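Local coordinates for alpha-1,3-glucanase (Bacillus circulans, PDB 5ZRU), which hydrolyses alpha-1,3-glucan as a family GH87 enzyme, this chain being its catalytic unit, a beta-sandwich domain joined to a right-handed parallel beta-helix, at residues A[19-24]-A[64-69]; A[47-52]-A[135-140]; A[78-83]-A[168-173]. All coordinates share one frame; numbering follows the deposited sequence.

Contact 1: A[19-24]-A[64-69]; sequences TRYDTD and AQWTIR. With CA (calcium ion), chain M.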
loop_
_atom_site.group_PDB
_atom_site.type_symbol
_atom_site.label_atom_id
_atom_site.label_comp_id
_atom_site.label_asym_id
_atom_site.label_seq_id
_atom_site.Cartn_x
_atom_site.Cartn_y
_atom_site.Cartn_z
ATOM N N THR A 19 -14.738 -2.417 10.232
ATOM C CA THR A 19 -14.711 -3.866 10.242
ATOM C C THR A 19 -14.980 -4.341 8.830
ATOM O O THR A 19 -15.574 -3.622 8.016
ATOM C CB THR A 19 -15.748 -4.475 11.204
ATOM O OG1 THR A 19 -17.066 -4.071 10.807
ATOM C CG2 THR A 19 -15.465 -4.039 12.636
ATOM N N ARG A 20 -14.538 -5.554 8.535
ATOM C CA ARG A 20 -14.632 -6.055 7.175
ATOM C C ARG A 20 -15.806 -7.006 7.004
ATOM O O ARG A 20 -16.041 -7.886 7.839
ATOM C CB ARG A 20 -13.361 -6.774 6.736
ATOM C CG ARG A 20 -13.561 -7.275 5.324
ATOM C CD ARG A 20 -12.331 -7.725 4.685
ATOM N NE ARG A 20 -11.324 -6.683 4.677
ATOM C CZ ARG A 20 -10.118 -6.886 4.180
ATOM N NH1 ARG A 20 -9.840 -8.072 3.657
ATOM N NH2 ARG A 20 -9.207 -5.922 4.201
ATOM N N TYR A 21 -16.531 -6.819 5.912
ATOM C CA TYR A 21 -17.561 -7.734 5.435
ATOM C C TYR A 21 -17.023 -8.347 4.145
ATOM O O TYR A 21 -17.081 -7.718 3.084
ATOM C CB TYR A 21 -18.874 -6.977 5.240
ATOM C CG TYR A 21 -19.461 -6.608 6.580
ATOM C CD1 TYR A 21 -19.019 -5.486 7.281
ATOM C CD2 TYR A 21 -20.400 -7.433 7.182
ATOM C CE1 TYR A 21 -19.525 -5.186 8.527
ATOM C CE2 TYR A 21 -20.923 -7.135 8.416
ATOM C CZ TYR A 21 -20.487 -6.017 9.086
ATOM O OH TYR A 21 -21.016 -5.754 10.322
ATOM N N ASP A 22 -16.469 -9.562 4.240
ATOM C CA ASP A 22 -15.697 -10.125 3.139
ATOM C C ASP A 22 -16.537 -11.120 2.347
ATOM O O ASP A 22 -17.729 -11.334 2.604
ATOM C CB ASP A 22 -14.397 -10.779 3.638
ATOM C CG ASP A 22 -13.221 -10.636 2.630
ATOM O OD1 ASP A 22 -13.436 -10.790 1.396
ATOM O OD2 ASP A 22 -12.069 -10.370 3.068
ATOM N N THR A 23 -15.873 -11.760 1.382
ATOM C CA THR A 23 -16.573 -12.500 0.335
ATOM C C THR A 23 -17.470 -13.586 0.911
ATOM O O THR A 23 -18.637 -13.714 0.521
ATOM C CB THR A 23 -15.552 -13.098 -0.630
ATOM O OG1 THR A 23 -14.775 -12.041 -1.209
ATOM C CG2 THR A 23 -16.246 -13.863 -1.731
ATOM N N ASP A 24 -16.951 -14.372 1.853
ATOM C CA ASP A 24 -17.711 -15.509 2.354
ATOM C C ASP A 24 -18.796 -15.112 3.347
ATOM O O ASP A 24 -19.677 -15.931 3.627
ATOM C CB ASP A 24 -16.760 -16.531 2.980
ATOM C CG ASP A 24 -15.802 -17.136 1.956
ATOM O OD1 ASP A 24 -16.278 -17.596 0.897
ATOM O OD2 ASP A 24 -14.579 -17.142 2.205
ATOM N N ALA A 64 -24.450 -9.078 -4.141
ATOM C CA ALA A 64 -23.865 -9.565 -2.899
ATOM C C ALA A 64 -24.464 -8.762 -1.752
ATOM O O ALA A 64 -24.593 -7.537 -1.842
ATOM C CB ALA A 64 -22.340 -9.421 -2.894
ATOM N N GLN A 65 -24.822 -9.447 -0.673
ATOM C CA GLN A 65 -25.546 -8.813 0.417
ATOM C C GLN A 65 -24.961 -9.268 1.745
ATOM O O GLN A 65 -24.672 -10.452 1.933
ATOM C CB GLN A 65 -27.037 -9.148 0.321
ATOM C CG GLN A 65 -27.918 -8.607 1.422
ATOM C CD GLN A 65 -29.390 -8.827 1.106
ATOM O OE1 GLN A 65 -29.840 -8.561 -0.010
ATOM N NE2 GLN A 65 -30.142 -9.329 2.084
ATOM N N TRP A 66 -24.784 -8.319 2.663
ATOM C CA TRP A 66 -24.264 -8.590 3.991
ATOM C C TRP A 66 -25.260 -8.122 5.042
ATOM O O TRP A 66 -26.012 -7.170 4.820
ATOM C CB TRP A 66 -22.933 -7.873 4.232
ATOM C CG TRP A 66 -21.777 -8.397 3.449
ATOM C CD1 TRP A 66 -20.885 -9.342 3.853
ATOM C CD2 TRP A 66 -21.357 -7.975 2.152
ATOM N NE1 TRP A 66 -19.941 -9.553 2.879
ATOM C CE2 TRP A 66 -20.203 -8.719 1.826
ATOM C CE3 TRP A 66 -21.847 -7.049 1.227
ATOM C CZ2 TRP A 66 -19.539 -8.571 0.614
ATOM C CZ3 TRP A 66 -21.188 -6.910 0.018
ATOM C CH2 TRP A 66 -20.048 -7.665 -0.275
ATOM N N THR A 67 -25.245 -8.781 6.196
ATOM C CA THR A 67 -26.012 -8.346 7.355
ATOM C C THR A 67 -25.060 -7.809 8.414
ATOM O O THR A 67 -24.120 -8.501 8.815
ATOM C CB THR A 67 -26.851 -9.488 7.934
ATOM O OG1 THR A 67 -27.695 -10.010 6.910
ATOM C CG2 THR A 67 -27.731 -8.979 9.073
ATOM N N ILE A 68 -25.313 -6.577 8.864
ATOM C CA ILE A 68 -24.435 -5.943 9.843
ATOM C C ILE A 68 -24.437 -6.751 11.131
ATOM O O ILE A 68 -25.496 -7.143 11.636
ATOM C CB ILE A 68 -24.881 -4.497 10.086
ATOM C CG1 ILE A 68 -24.933 -3.739 8.757
ATOM C CG2 ILE A 68 -23.954 -3.813 11.076
ATOM C CD1 ILE A 68 -23.575 -3.682 8.044
ATOM N N ARG A 69 -23.247 -6.994 11.675
ATOM C CA ARG A 69 -23.075 -7.811 12.869
ATOM C C ARG A 69 -23.407 -7.028 14.138
ATOM O O ARG A 69 -23.397 -5.794 14.141
ATOM C CB ARG A 69 -21.637 -8.311 12.962
ATOM C CG ARG A 69 -21.137 -9.114 11.786
ATOM C CD ARG A 69 -19.649 -9.391 11.970
ATOM N NE ARG A 69 -19.075 -9.974 10.774
ATOM C CZ ARG A 69 -18.229 -9.350 9.967
ATOM N NH1 ARG A 69 -17.823 -8.114 10.241
ATOM N NH2 ARG A 69 -17.773 -9.977 8.894
HETATM CA CA CA M . -12.332 -11.980 -0.937
HETATM O O HOH W 1 -12.409 -13.694 0.840
#
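Y21 and W66 stand across from each other with their CA atoms 6.9 Å apart, on backbones that run at 144° to one another, and every hydrogen bond between the segments uses at least one side chain. This is a join between the layers of the beta-sandwich in the D1 part of the catalytic unit: strand 19-21 hydrogen-bonds to strand 166-174 in one sheet, whereas strand 63-67 lies between 27-29 and 153-157 in the other. Y21 buries the largest area here. Its CB sits over the five-membered ring of W66, 3.6 Å from the centroid, a CH-pi contact, and its phenol turns an edge toward the indole face with the planes at 78°, an offset edge-to-face pair. At the far end of the phenol, the backbone N of R69 gives an almost straight bond of 2.9 Å to Y21 OH, while I68 CG2 and CD1 pack beside the hydroxyl. R69 runs over the same tyrosine in the opposite direction. Its extended chain carries NE out alongside the ring; the guanidinium lies flat on one face, planes 12° apart and CZ 4.1 Å from the centroid, a stacked cation-pi arrangement. The same group reaches end-on to R20 O with both NH1 and NH2, at 3.0 and 2.9 Å, which fixes its rotation above the phenol; D25 and E72 supply carboxylates to it from outside the two segments. D22 turns its side chain the other way, toward calcium, which OD1 meets at 2.8 Å and which T23 OG1 also binds. The backbone carbonyl of D22 still serves the contact: W66 NE1 donates to D22 O at 2.9 Å, with the oxygen in the indole plane and the nitrogen well above the plane of the carbonyl.

Contact 2: A[47-52]-A[135-140]; sequences SEASGQ and FRFDEV. With CA (calcium ion), chain M.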
loop_
_atom_site.group_PDB
_atom_site.type_symbol
_atom_site.label_atom_id
_atom_site.label_comp_id
_atom_site.label_asym_id
_atom_site.label_seq_id
_atom_site.Cartn_x
_atom_site.Cartn_y
_atom_site.Cartn_z
ATOM N N SER A 47 -7.053 -14.017 -8.447
ATOM C CA SER A 47 -5.750 -14.055 -7.778
ATOM C C SER A 47 -5.454 -12.768 -7.020
ATOM O O SER A 47 -4.631 -12.778 -6.089
ATOM C CB SER A 47 -4.617 -14.310 -8.781
ATOM O OG SER A 47 -4.485 -13.233 -9.702
ATOM N N GLU A 48 -6.097 -11.660 -7.391
ATOM C CA GLU A 48 -5.899 -10.394 -6.701
ATOM C C GLU A 48 -7.024 -10.045 -5.731
ATOM O O GLU A 48 -6.994 -8.960 -5.140
ATOM C CB GLU A 48 -5.736 -9.257 -7.719
ATOM C CG GLU A 48 -4.447 -9.326 -8.530
ATOM C CD GLU A 48 -4.247 -8.069 -9.341
ATOM O OE1 GLU A 48 -3.711 -7.073 -8.798
ATOM O OE2 GLU A 48 -4.662 -8.060 -10.511
ATOM N N ALA A 49 -8.010 -10.919 -5.549
ATOM C CA ALA A 49 -9.015 -10.700 -4.516
ATOM C C ALA A 49 -8.494 -11.153 -3.156
ATOM O O ALA A 49 -7.668 -12.067 -3.061
ATOM C CB ALA A 49 -10.303 -11.459 -4.847
ATOM N N SER A 50 -8.981 -10.512 -2.086
ATOM C CA SER A 50 -8.602 -10.984 -0.759
ATOM C C SER A 50 -9.031 -12.440 -0.607
ATOM O O SER A 50 -10.125 -12.836 -1.032
ATOM C CB SER A 50 -9.220 -10.116 0.347
ATOM O OG SER A 50 -10.634 -10.259 0.372
ATOM N N GLY A 51 -8.135 -13.257 -0.059
ATOM C CA GLY A 51 -8.408 -14.674 0.070
ATOM C C GLY A 51 -8.579 -15.389 -1.257
ATOM O O GLY A 51 -9.066 -16.524 -1.283
ATOM N N GLN A 52 -8.170 -14.734 -2.356
ATOM C CA GLN A 52 -8.277 -15.276 -3.714
ATOM C C GLN A 52 -9.713 -15.687 -4.050
ATOM O O GLN A 52 -9.952 -16.673 -4.753
ATOM C CB GLN A 52 -7.303 -16.438 -3.921
ATOM C CG GLN A 52 -5.833 -16.030 -3.696
ATOM C CD GLN A 52 -5.466 -15.964 -2.221
ATOM O OE1 GLN A 52 -5.766 -16.886 -1.449
ATOM N NE2 GLN A 52 -4.825 -14.876 -1.821
ATOM N N PHE A 135 -3.206 -5.158 -10.999
ATOM C CA PHE A 135 -3.992 -4.003 -10.541
ATOM C C PHE A 135 -5.441 -4.127 -11.027
ATOM O O PHE A 135 -6.044 -3.162 -11.495
ATOM C CB PHE A 135 -3.357 -2.683 -11.021
ATOM C CG PHE A 135 -3.810 -1.429 -10.269
ATOM C CD1 PHE A 135 -4.746 -1.483 -9.242
ATOM C CD2 PHE A 135 -3.279 -0.192 -10.614
ATOM C CE1 PHE A 135 -5.145 -0.309 -8.572
ATOM C CE2 PHE A 135 -3.661 0.977 -9.950
ATOM C CZ PHE A 135 -4.604 0.918 -8.930
ATOM N N ARG A 136 -6.008 -5.333 -10.932
ATOM C CA ARG A 136 -7.371 -5.518 -11.419
ATOM C C ARG A 136 -8.428 -5.026 -10.436
ATOM O O ARG A 136 -9.581 -4.831 -10.840
ATOM C CB ARG A 136 -7.596 -6.993 -11.775
ATOM C CG ARG A 136 -6.881 -7.382 -13.080
ATOM C CD ARG A 136 -6.862 -8.896 -13.309
ATOM N NE ARG A 136 -5.828 -9.512 -12.484
ATOM C CZ ARG A 136 -5.233 -10.669 -12.761
ATOM N NH1 ARG A 136 -5.576 -11.362 -13.846
ATOM N NH2 ARG A 136 -4.282 -11.120 -11.960
ATOM N N PHE A 137 -8.071 -4.811 -9.166
ATOM C CA PHE A 137 -9.021 -4.327 -8.177
ATOM C C PHE A 137 -8.722 -2.875 -7.805
ATOM O O PHE A 137 -7.604 -2.377 -7.970
ATOM C CB PHE A 137 -9.022 -5.221 -6.926
ATOM C CG PHE A 137 -9.755 -6.529 -7.115
ATOM C CD1 PHE A 137 -9.125 -7.617 -7.713
ATOM C CD2 PHE A 137 -11.078 -6.661 -6.709
ATOM C CE1 PHE A 137 -9.804 -8.827 -7.901
ATOM C CE2 PHE A 137 -11.777 -7.864 -6.895
ATOM C CZ PHE A 137 -11.141 -8.949 -7.486
ATOM N N ASP A 138 -9.757 -2.197 -7.315
ATOM C CA ASP A 138 -9.675 -0.801 -6.905
ATOM C C ASP A 138 -10.675 -0.603 -5.774
ATOM O O ASP A 138 -11.405 -1.526 -5.408
ATOM C CB ASP A 138 -9.962 0.141 -8.088
ATOM C CG ASP A 138 -9.377 1.545 -7.888
ATOM O OD1 ASP A 138 -8.770 1.818 -6.833
ATOM O OD2 ASP A 138 -9.528 2.386 -8.797
ATOM N N GLU A 139 -10.732 0.613 -5.228
ATOM C CA GLU A 139 -11.667 0.904 -4.148
ATOM C C GLU A 139 -12.421 2.191 -4.434
ATOM O O GLU A 139 -11.953 3.053 -5.187
ATOM C CB GLU A 139 -10.947 1.014 -2.790
ATOM C CG GLU A 139 -10.359 -0.309 -2.340
ATOM C CD GLU A 139 -9.736 -0.242 -0.964
ATOM O OE1 GLU A 139 -9.806 0.814 -0.306
ATOM O OE2 GLU A 139 -9.155 -1.251 -0.553
ATOM N N VAL A 140 -13.619 2.285 -3.852
ATOM C CA VAL A 140 -14.361 3.535 -3.741
ATOM C C VAL A 140 -14.905 3.584 -2.324
ATOM O O VAL A 140 -14.969 2.566 -1.631
ATOM C CB VAL A 140 -15.520 3.676 -4.760
ATOM C CG1 VAL A 140 -14.977 3.845 -6.178
ATOM C CG2 VAL A 140 -16.463 2.475 -4.686
HETATM CA CA CA M . -12.332 -11.980 -0.937
HETATM O O HOH W 2 -5.569 -5.239 -7.803
HETATM O O HOH W 1 -12.409 -13.694 0.840
#
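E48 and R136 meet because E48 sets CG anti to its own carbonyl carbon (chi1 -68°) and stays extended to CD, while R136 bends at chi3 (-78°) and brings NE round to OE2. The two side chains cross at about a right angle. R136 NE donates to E48 OE2 at 2.7 Å, on the lone pair that faces away from OE1; in this salt bridge OE2 lies near the guanidinium plane, while the carboxylate as a whole is turned 52° from it. The backbone N of R136 reaches the same oxygen from above the carboxylate plane, at 3.1 Å, so OE2 is gripped by side chain and main chain of one residue. E48 OE1 takes a weak bond from F135 N and lies 2.8 Å from water 2, a probable donor to it, which accepts from F137 N at 2.9 Å. In this way a buried carboxylate in the loop between strands 33-36 and 53-57 of the beta-sandwich holds residues 135-137 of strand 132-144 against that loop, on the side of the domain near the beta-helix. The arginine has a further partner there in Q42 O, bonded to NH2. Beyond the polar cluster the F137 ring packs against the loop: A49 CA lies over one face, A49 CB is 3.7 Å from F137 CZ, and E48 CB approaches CD1. One residue further along, S50 binds calcium twice, through its carbonyl O at 2.4 Å and through OG at 2.8 Å.

Contact 3: A[78-83]-A[168-173]; sequences TMRFTM and VDFLEI. With CA (calcium ion), chain M.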
loop_
_atom_site.group_PDB
_atom_site.type_symbol
_atom_site.label_atom_id
_atom_site.label_comp_id
_atom_site.label_asym_id
_atom_site.label_seq_id
_atom_site.Cartn_x
_atom_site.Cartn_y
_atom_site.Cartn_z
ATOM N N THR A 78 -16.487 1.535 2.503
ATOM C CA THR A 78 -15.475 1.382 1.467
ATOM C C THR A 78 -15.719 0.049 0.778
ATOM O O THR A 78 -16.071 -0.936 1.431
ATOM C CB THR A 78 -14.056 1.424 2.049
ATOM O OG1 THR A 78 -13.903 2.612 2.830
ATOM C CG2 THR A 78 -13.019 1.430 0.935
ATOM N N MET A 79 -15.585 0.027 -0.545
ATOM C CA MET A 79 -15.802 -1.195 -1.313
ATOM C C MET A 79 -14.577 -1.465 -2.171
ATOM O O MET A 79 -14.122 -0.575 -2.896
ATOM C CB MET A 79 -17.050 -1.092 -2.202
ATOM C CG MET A 79 -17.259 -2.349 -3.085
ATOM S SD MET A 79 -18.794 -2.284 -4.046
ATOM C CE MET A 79 -18.431 -0.917 -5.144
ATOM N N ARG A 80 -14.048 -2.685 -2.091
ATOM C CA ARG A 80 -13.014 -3.138 -3.014
ATOM C C ARG A 80 -13.689 -3.943 -4.117
ATOM O O ARG A 80 -14.409 -4.912 -3.833
ATOM C CB ARG A 80 -11.941 -3.959 -2.303
ATOM C CG ARG A 80 -10.742 -4.288 -3.200
ATOM C CD ARG A 80 -9.586 -4.827 -2.381
ATOM N NE ARG A 80 -8.370 -4.963 -3.179
ATOM C CZ ARG A 80 -7.961 -6.096 -3.738
ATOM N NH1 ARG A 80 -8.668 -7.215 -3.595
ATOM N NH2 ARG A 80 -6.830 -6.112 -4.437
ATOM N N PHE A 81 -13.465 -3.534 -5.365
ATOM C CA PHE A 81 -14.238 -4.026 -6.500
ATOM C C PHE A 81 -13.319 -4.192 -7.702
ATOM O O PHE A 81 -12.191 -3.687 -7.723
ATOM C CB PHE A 81 -15.376 -3.052 -6.867
ATOM C CG PHE A 81 -14.876 -1.806 -7.548
ATOM C CD1 PHE A 81 -14.347 -0.769 -6.798
ATOM C CD2 PHE A 81 -14.865 -1.704 -8.932
ATOM C CE1 PHE A 81 -13.838 0.372 -7.412
ATOM C CE2 PHE A 81 -14.354 -0.583 -9.559
ATOM C CZ PHE A 81 -13.840 0.470 -8.794
ATOM N N THR A 82 -13.833 -4.865 -8.739
ATOM C CA THR A 82 -13.169 -4.906 -10.039
ATOM C C THR A 82 -14.207 -4.687 -11.134
ATOM O O THR A 82 -15.383 -5.027 -10.973
ATOM C CB THR A 82 -12.427 -6.248 -10.278
ATOM O OG1 THR A 82 -11.850 -6.255 -11.594
ATOM C CG2 THR A 82 -13.396 -7.427 -10.171
ATOM N N MET A 83 -13.767 -4.098 -12.242
ATOM C CA MET A 83 -14.582 -3.963 -13.442
ATOM C C MET A 83 -13.637 -3.934 -14.639
ATOM O O MET A 83 -12.440 -3.695 -14.479
ATOM C CB MET A 83 -15.459 -2.698 -13.396
ATOM C CG MET A 83 -14.678 -1.391 -13.494
ATOM S SD MET A 83 -15.740 0.047 -13.251
ATOM C CE MET A 83 -16.567 0.221 -14.828
ATOM N N VAL A 168 -17.186 -7.806 -6.685
ATOM C CA VAL A 168 -17.098 -7.205 -5.355
ATOM C C VAL A 168 -16.305 -8.136 -4.456
ATOM O O VAL A 168 -16.691 -9.294 -4.253
ATOM C CB VAL A 168 -18.482 -6.914 -4.752
ATOM C CG1 VAL A 168 -18.332 -6.242 -3.395
ATOM C CG2 VAL A 168 -19.275 -6.019 -5.691
ATOM N N ASP A 169 -15.217 -7.617 -3.883
ATOM C CA ASP A 169 -14.383 -8.372 -2.950
ATOM C C ASP A 169 -14.921 -8.250 -1.523
ATOM O O ASP A 169 -15.312 -9.248 -0.904
ATOM C CB ASP A 169 -12.936 -7.860 -3.057
ATOM C CG ASP A 169 -11.932 -8.738 -2.348
ATOM O OD1 ASP A 169 -12.318 -9.777 -1.765
ATOM O OD2 ASP A 169 -10.732 -8.368 -2.366
ATOM N N PHE A 170 -14.976 -7.030 -0.996
ATOM C CA PHE A 170 -15.452 -6.846 0.371
ATOM C C PHE A 170 -15.961 -5.424 0.542
ATOM O O PHE A 170 -15.725 -4.551 -0.294
ATOM C CB PHE A 170 -14.358 -7.150 1.408
ATOM C CG PHE A 170 -13.095 -6.322 1.246
ATOM C CD1 PHE A 170 -13.057 -4.993 1.638
ATOM C CD2 PHE A 170 -11.935 -6.897 0.756
ATOM C CE1 PHE A 170 -11.883 -4.223 1.495
ATOM C CE2 PHE A 170 -10.755 -6.141 0.622
ATOM C CZ PHE A 170 -10.739 -4.808 0.994
ATOM N N LEU A 171 -16.665 -5.213 1.650
ATOM C CA LEU A 171 -16.944 -3.893 2.189
ATOM C C LEU A 171 -16.226 -3.732 3.522
ATOM O O LEU A 171 -16.050 -4.696 4.274
ATOM C CB LEU A 171 -18.446 -3.674 2.406
ATOM C CG LEU A 171 -19.380 -3.915 1.219
ATOM C CD1 LEU A 171 -20.837 -3.627 1.629
ATOM C CD2 LEU A 171 -18.962 -3.049 0.051
ATOM N N GLU A 172 -15.811 -2.503 3.808
ATOM C CA GLU A 172 -15.362 -2.112 5.138
ATOM C C GLU A 172 -16.261 -0.979 5.615
ATOM O O GLU A 172 -16.528 -0.038 4.864
ATOM C CB GLU A 172 -13.879 -1.708 5.124
ATOM C CG GLU A 172 -12.971 -2.929 5.050
ATOM C CD GLU A 172 -11.501 -2.610 4.819
ATOM O OE1 GLU A 172 -11.181 -1.483 4.401
ATOM O OE2 GLU A 172 -10.663 -3.502 5.065
ATOM N N ILE A 173 -16.780 -1.101 6.833
ATOM C CA ILE A 173 -17.860 -0.238 7.303
ATOM C C ILE A 173 -17.458 0.346 8.646
ATOM O O ILE A 173 -16.982 -0.381 9.523
ATOM C CB ILE A 173 -19.192 -1.011 7.406
ATOM C CG1 ILE A 173 -19.586 -1.573 6.040
ATOM C CG2 ILE A 173 -20.306 -0.107 7.915
ATOM C CD1 ILE A 173 -20.881 -2.398 6.038
HETATM CA CA CA M . -12.332 -11.980 -0.937
HETATM O O HOH W 3 -14.531 1.964 5.357
HETATM O O HOH W 1 -12.409 -13.694 0.840
#
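T78 and E172 form an antiparallel hydrogen-bonded pair in which each backbone N finds the other's O: T78 N to E172 O at 2.8 Å, E172 N to T78 O at 2.9 Å. Water 3 bridges T78 OG1 and that same E172 O, giving the carbonyl a second donor. The buried E172 carboxylate is answered from outside, its OE2 forming salt bridges with R371 and R20. Further along, D169 and F170 both lie opposite R80, a classic beta bulge; R80 N donates to F170 O and D169 N to R80 O at 2.8 Å, so the backbone ladder carries on past the extra residue. The bulge turns D169 toward R80 as well. Extended from CG to NE, R80 runs beside D169, pointing the same way, and its NH1 meets OD2 at 2.7 Å, close to the guanidinium plane, in a salt bridge. D169 OD1 binds calcium at 2.4 Å. R80 NH1 also donates to E48 O, and NH2 to N372 OD1. R80 CB sits over one face of the F170 ring, 3.8 Å from its centroid. On the opposite side of the sheet, M79 CB rests on L171 CD2 at 3.5 Å, and its sulfur touches V168. Strand 132-144 flanks strand 76-82 and strands 19-21 and 53-57 pair with 166-174, while M79, V168 and L171 pack on strand 153-157 of the other sandwich layer.

All three contacts converge on one calcium ion of the D1 sandwich: contact 1 supplies D22 and T23, contact 2 S50, contact 3 D169, and R53 O and water 1 complete the set. Contact 3 is central, about 10 Å from contact 1 and 8 Å from contact 2 between centres; contacts 1 and 2 are about 16 Å apart. Probable hydrogen bonds link contact 3 to contact 1, Y21 N to L171 O (2.7 Å) and T23 OG1 to D169 O (2.9 Å), and to contact 2, T82 OG1 to R136 O (2.8 Å). Beside the metal, S50 OG probably bonds to D22 OD2 (3.1 Å) or D169 OD1 (2.8 Å), having one proton for both.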